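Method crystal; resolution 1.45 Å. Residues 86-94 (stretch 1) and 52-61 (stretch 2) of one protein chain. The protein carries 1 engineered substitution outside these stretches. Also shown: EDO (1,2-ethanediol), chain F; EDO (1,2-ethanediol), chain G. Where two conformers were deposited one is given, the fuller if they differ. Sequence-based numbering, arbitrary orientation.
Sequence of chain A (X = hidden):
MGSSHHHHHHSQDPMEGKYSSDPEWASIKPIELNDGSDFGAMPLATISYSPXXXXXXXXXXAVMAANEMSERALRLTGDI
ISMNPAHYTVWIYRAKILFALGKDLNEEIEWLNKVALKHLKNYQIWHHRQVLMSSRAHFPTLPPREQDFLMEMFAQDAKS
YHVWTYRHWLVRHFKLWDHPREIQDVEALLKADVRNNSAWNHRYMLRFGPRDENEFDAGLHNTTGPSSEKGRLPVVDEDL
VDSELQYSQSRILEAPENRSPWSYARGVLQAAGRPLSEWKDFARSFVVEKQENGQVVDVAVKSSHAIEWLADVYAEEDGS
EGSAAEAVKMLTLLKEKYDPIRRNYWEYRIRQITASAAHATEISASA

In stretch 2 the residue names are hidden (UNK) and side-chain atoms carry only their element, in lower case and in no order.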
# COMPACT_ATOMS: atom_id res chain seq x y z
N ALA A 86 -7.86 13.45 12.36
CA ALA A 86 -6.68 12.64 12.02
C ALA A 86 -5.55 12.77 13.05
O ALA A 86 -4.39 12.46 12.77
CB ALA A 86 -6.18 13.02 10.61
N HIS A 87 -5.88 13.20 14.27
CA HIS A 87 -4.86 13.28 15.34
C HIS A 87 -4.85 11.92 16.01
O HIS A 87 -5.67 11.65 16.89
CB HIS A 87 -5.32 14.40 16.28
CG HIS A 87 -4.32 14.81 17.30
ND1 HIS A 87 -3.85 13.97 18.30
CD2 HIS A 87 -3.78 16.04 17.55
CE1 HIS A 87 -3.01 14.65 19.07
NE2 HIS A 87 -2.93 15.91 18.62
N TYR A 88 -3.93 11.03 15.62
CA TYR A 88 -4.03 9.63 16.09
C TYR A 88 -3.83 9.56 17.61
O TYR A 88 -4.42 8.68 18.27
CB TYR A 88 -3.01 8.71 15.35
CG TYR A 88 -1.57 9.13 15.48
CD1 TYR A 88 -0.80 8.69 16.57
CD2 TYR A 88 -1.00 10.05 14.60
CE1 TYR A 88 0.49 9.07 16.75
CE2 TYR A 88 0.30 10.47 14.77
CZ TYR A 88 1.05 9.99 15.87
OH TYR A 88 2.33 10.46 16.07
N THR A 89 -2.96 10.42 18.16
CA THR A 89 -2.70 10.33 19.61
C THR A 89 -3.99 10.59 20.44
O THR A 89 -4.27 9.88 21.39
CB THR A 89 -1.68 11.39 20.01
OG1 THR A 89 -0.45 11.15 19.29
CG2 THR A 89 -1.37 11.34 21.53
N VAL A 90 -4.79 11.57 20.02
CA VAL A 90 -5.95 11.92 20.88
C VAL A 90 -6.97 10.79 20.90
O VAL A 90 -7.64 10.56 21.91
CB VAL A 90 -6.56 13.25 20.44
CG1 VAL A 90 -7.38 13.13 19.19
CG2 VAL A 90 -7.50 13.79 21.56
N TRP A 91 -7.10 10.02 19.80
CA TRP A 91 -8.05 8.89 19.82
C TRP A 91 -7.58 7.80 20.78
O TRP A 91 -8.40 7.19 21.49
CB TRP A 91 -8.11 8.27 18.40
CG TRP A 91 -8.90 9.04 17.43
CD1 TRP A 91 -8.44 9.95 16.47
CD2 TRP A 91 -10.31 9.02 17.32
NE1 TRP A 91 -9.52 10.47 15.76
CE2 TRP A 91 -10.67 9.91 16.27
CE3 TRP A 91 -11.32 8.36 18.02
CZ2 TRP A 91 -11.99 10.07 15.87
CZ3 TRP A 91 -12.64 8.54 17.60
CH2 TRP A 91 -12.97 9.38 16.54
N ILE A 92 -6.29 7.50 20.76
CA ILE A 92 -5.81 6.47 21.67
C ILE A 92 -5.98 6.89 23.13
O ILE A 92 -6.41 6.08 23.98
CB ILE A 92 -4.32 6.17 21.38
CG1 ILE A 92 -4.26 5.54 19.97
CG2 ILE A 92 -3.69 5.25 22.45
CD1 ILE A 92 -2.98 5.66 19.39
N TYR A 93 -5.71 8.17 23.44
CA TYR A 93 -5.91 8.66 24.79
C TYR A 93 -7.42 8.64 25.15
O TYR A 93 -7.79 8.24 26.25
CB TYR A 93 -5.32 10.06 24.87
CG TYR A 93 -5.46 10.72 26.21
CD1 TYR A 93 -5.04 10.12 27.33
CD2 TYR A 93 -6.04 12.00 26.29
CE1 TYR A 93 -5.19 10.79 28.63
CE2 TYR A 93 -6.18 12.67 27.48
CZ TYR A 93 -5.75 12.06 28.65
OH TYR A 93 -5.94 12.79 29.83
N ARG A 94 -8.29 9.01 24.22
CA ARG A 94 -9.73 8.93 24.45
C ARG A 94 -10.14 7.52 24.85
O ARG A 94 -10.90 7.36 25.80
CB ARG A 94 -10.52 9.41 23.20
CG ARG A 94 -12.01 9.33 23.37
CD ARG A 94 -12.75 9.91 22.15
NE ARG A 94 -14.20 9.90 22.38
CZ ARG A 94 -14.87 10.92 22.89
NH1 ARG A 94 -14.22 12.02 23.23
NH2 ARG A 94 -16.19 10.81 23.06
N UNK A 52 -7.50 28.33 18.71
CA UNK A 52 -8.30 27.34 19.44
C UNK A 52 -7.58 25.99 19.48
O UNK A 52 -7.60 25.29 20.50
o UNK A 52 -11.12 30.33 17.66
c UNK A 52 -10.55 28.37 18.83
o UNK A 52 -9.29 29.31 16.96
c UNK A 52 -9.67 27.14 18.76
c UNK A 52 -10.29 29.41 17.73
N UNK A 53 -6.96 25.61 18.36
CA UNK A 53 -6.27 24.33 18.29
C UNK A 53 -4.98 24.38 19.10
O UNK A 53 -4.63 23.41 19.78
o UNK A 53 -3.83 18.83 15.82
c UNK A 53 -6.02 23.98 16.82
c UNK A 53 -3.51 21.15 16.08
c UNK A 53 -4.36 20.05 16.12
c UNK A 53 -6.22 21.45 16.62
c UNK A 53 -5.41 22.59 16.59
c UNK A 53 -4.04 22.43 16.36
c UNK A 53 -5.73 20.19 16.40
N UNK A 54 -4.24 25.50 19.04
CA UNK A 54 -3.04 25.64 19.87
C UNK A 54 -3.40 25.48 21.35
O UNK A 54 -2.74 24.74 22.09
c UNK A 54 -1.13 28.76 18.40
c UNK A 54 -2.33 27.00 19.68
c UNK A 54 -1.53 27.26 18.43
c UNK A 54 -0.31 26.31 18.48
N UNK A 55 -4.48 26.14 21.78
CA UNK A 55 -4.81 26.09 23.19
C UNK A 55 -5.25 24.68 23.59
O UNK A 55 -4.74 24.11 24.58
o UNK A 55 -7.02 28.58 26.51
c UNK A 55 -7.29 27.84 25.56
c UNK A 55 -6.17 27.02 25.05
o UNK A 55 -8.44 27.74 25.08
c UNK A 55 -5.93 27.08 23.55
N UNK A 56 -6.15 24.08 22.81
CA UNK A 56 -6.68 22.75 23.16
C UNK A 56 -5.53 21.74 23.25
O UNK A 56 -5.45 20.92 24.18
c UNK A 56 -7.77 22.30 22.14
N UNK A 57 -4.66 21.75 22.25
CA UNK A 57 -3.56 20.79 22.27
C UNK A 57 -2.53 21.01 23.37
O UNK A 57 -1.92 20.05 23.83
c UNK A 57 -3.79 20.12 19.80
o UNK A 57 -2.40 22.03 20.49
c UNK A 57 -2.85 20.71 20.87
N UNK A 58 -2.35 22.27 23.81
CA UNK A 58 -1.48 22.53 24.95
C UNK A 58 -2.08 21.95 26.26
O UNK A 58 -1.36 21.40 27.11
o UNK A 58 -0.55 24.50 23.85
c UNK A 58 -1.18 24.03 25.05
N UNK A 59 -3.40 22.01 26.40
CA UNK A 59 -4.06 21.33 27.53
C UNK A 59 -3.98 19.80 27.37
O UNK A 59 -3.82 19.08 28.34
c UNK A 59 -5.62 23.03 29.88
c UNK A 59 -5.58 23.09 28.51
c UNK A 59 -5.44 24.32 27.89
c UNK A 59 -5.42 25.52 28.66
c UNK A 59 -5.49 25.41 30.00
c UNK A 59 -5.54 21.81 27.70
c UNK A 59 -5.58 24.20 30.62
o UNK A 59 -5.47 26.60 30.73
N UNK A 60 -4.06 19.29 26.12
CA UNK A 60 -3.95 17.85 25.94
C UNK A 60 -2.55 17.35 26.36
O UNK A 60 -2.42 16.29 27.02
c UNK A 60 -4.28 15.97 24.28
c UNK A 60 -4.23 17.50 24.45
c UNK A 60 -4.22 15.55 22.78
c UNK A 60 -5.49 15.35 24.96
N UNK A 61 -1.52 18.10 26.01
CA UNK A 61 -0.18 17.71 26.44
C UNK A 61 -0.13 17.59 27.97
O UNK A 61 0.44 16.64 28.51
n UNK A 61 2.09 20.65 23.90
c UNK A 61 1.33 18.47 24.56
c UNK A 61 0.89 18.71 25.98
n UNK A 61 1.81 20.41 21.57
c UNK A 61 1.69 21.11 22.72
n UNK A 61 1.22 22.33 22.69
c UNK A 61 2.57 19.32 24.18
C1 EDO F . -0.92 16.87 21.73
O1 EDO F . -0.99 15.51 21.22
C2 EDO F . -0.25 17.73 20.64
O2 EDO F . -1.17 17.95 19.57
C1 EDO G . -0.04 21.90 18.22
O1 EDO G . 0.23 21.56 19.57
C2 EDO G . 0.45 20.83 17.29
O2 EDO G . -0.08 19.54 17.62

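Position 52 carries three side-chain carbons in a row, the third bearing two oxygens, a carboxylate on a two-carbon stem, out of reach of stretch 1: Glu52. It is partly exposed, a setting in which a charged group can remain solvated.

Position 53 has one carbon leading to a six-carbon ring that bears a single oxygen, and that oxygen reaches the edge of the His87 ring: Tyr53. Its CA-to-CB bond points sideways, yet the long side chain, with chi1 in t, brings its end to stretch 1, where Tyr53 OH lies 3.3 Å from His87 CD2. The hydroxyl is hydrogen-bonded to a residue next to one of the stretches, so this buried polar atom is satisfied.

At 54 four carbons, forked at the second, stay out of reach of stretch 1: Leu54, whose unbranched CB is easily accommodated in a helix. Position 55 repeats the pattern of three carbons and two terminal oxygens, again out of reach: Glu55, whose carboxylate oxygens find hydrogen-bonding partners elsewhere in the structure. Position 56 has a single carbon, which does not reach stretch 1, hence Ala56; a methyl group needs little room in this buried part of the helix.

Position 57 shows one carbon carrying both an oxygen and a carbon, the latter just grazing the His87 ring: the beta-branched pattern of Thr57. Thr57 OG1 donates to Tyr53 O at 2.7 Å, pairing with the helix's own backbone, and accepts from an ethanediol, with O1 of EDO chain G 2.8 Å from Thr57 OG1. Thr57 CG2 lies 4.5 Å from His87 NE2.

One carbon and one oxygen at 58, out of reach of stretch 1, make Ser58, a small polar group suited to a partly exposed site. At 59 a carbon again leads to a six-carbon ring with one oxygen, out of reach of stretch 1: Tyr59, whose largely apolar ring suits burial.

Position 60 has four carbons forked at the second, pointing toward stretch 1 and touching His87, Val90 and Tyr93: Leu60. Leu60 CD2 lies 3.9 Å from Val90 CG2 and 4.0 Å from His87 CE1, and Leu60 CD1 lies 3.6 Å from Tyr93 CD2. A branched, wholly apolar side chain can fill space between several partners without burying an unpaired polar atom.

Position 61 has three carbons, a nitrogen, then a carbon with two more nitrogens, out of reach of stretch 1: Arg61. Its length and several donors suit it to multiple partners: Arg61 NH1 donates to O1 of EDO chain G at 2.8 Å, the same oxygen that binds Thr57, and Arg61 NH2 donates weakly to Ser58 OG at 3.0 Å.

The contact buries 230 Å², with Leu60 the most covered residue, and no hydrogen bond crosses it directly. His87 caps the helix of stretch 1: His87 ND1 accepts from Val90 N at 3.1 Å. That leaves His87 NE2 to share a hydrogen bond of 2.9 Å with O2 of EDO chain F, which also approaches Thr57 CG2 at 3.4 Å. Apolar packing around Leu60 thus joins the helices, while the capping histidine, itself against Leu60, extends the contact toward Tyr53.

Stretch 2 52-61: EYLEATSYLR
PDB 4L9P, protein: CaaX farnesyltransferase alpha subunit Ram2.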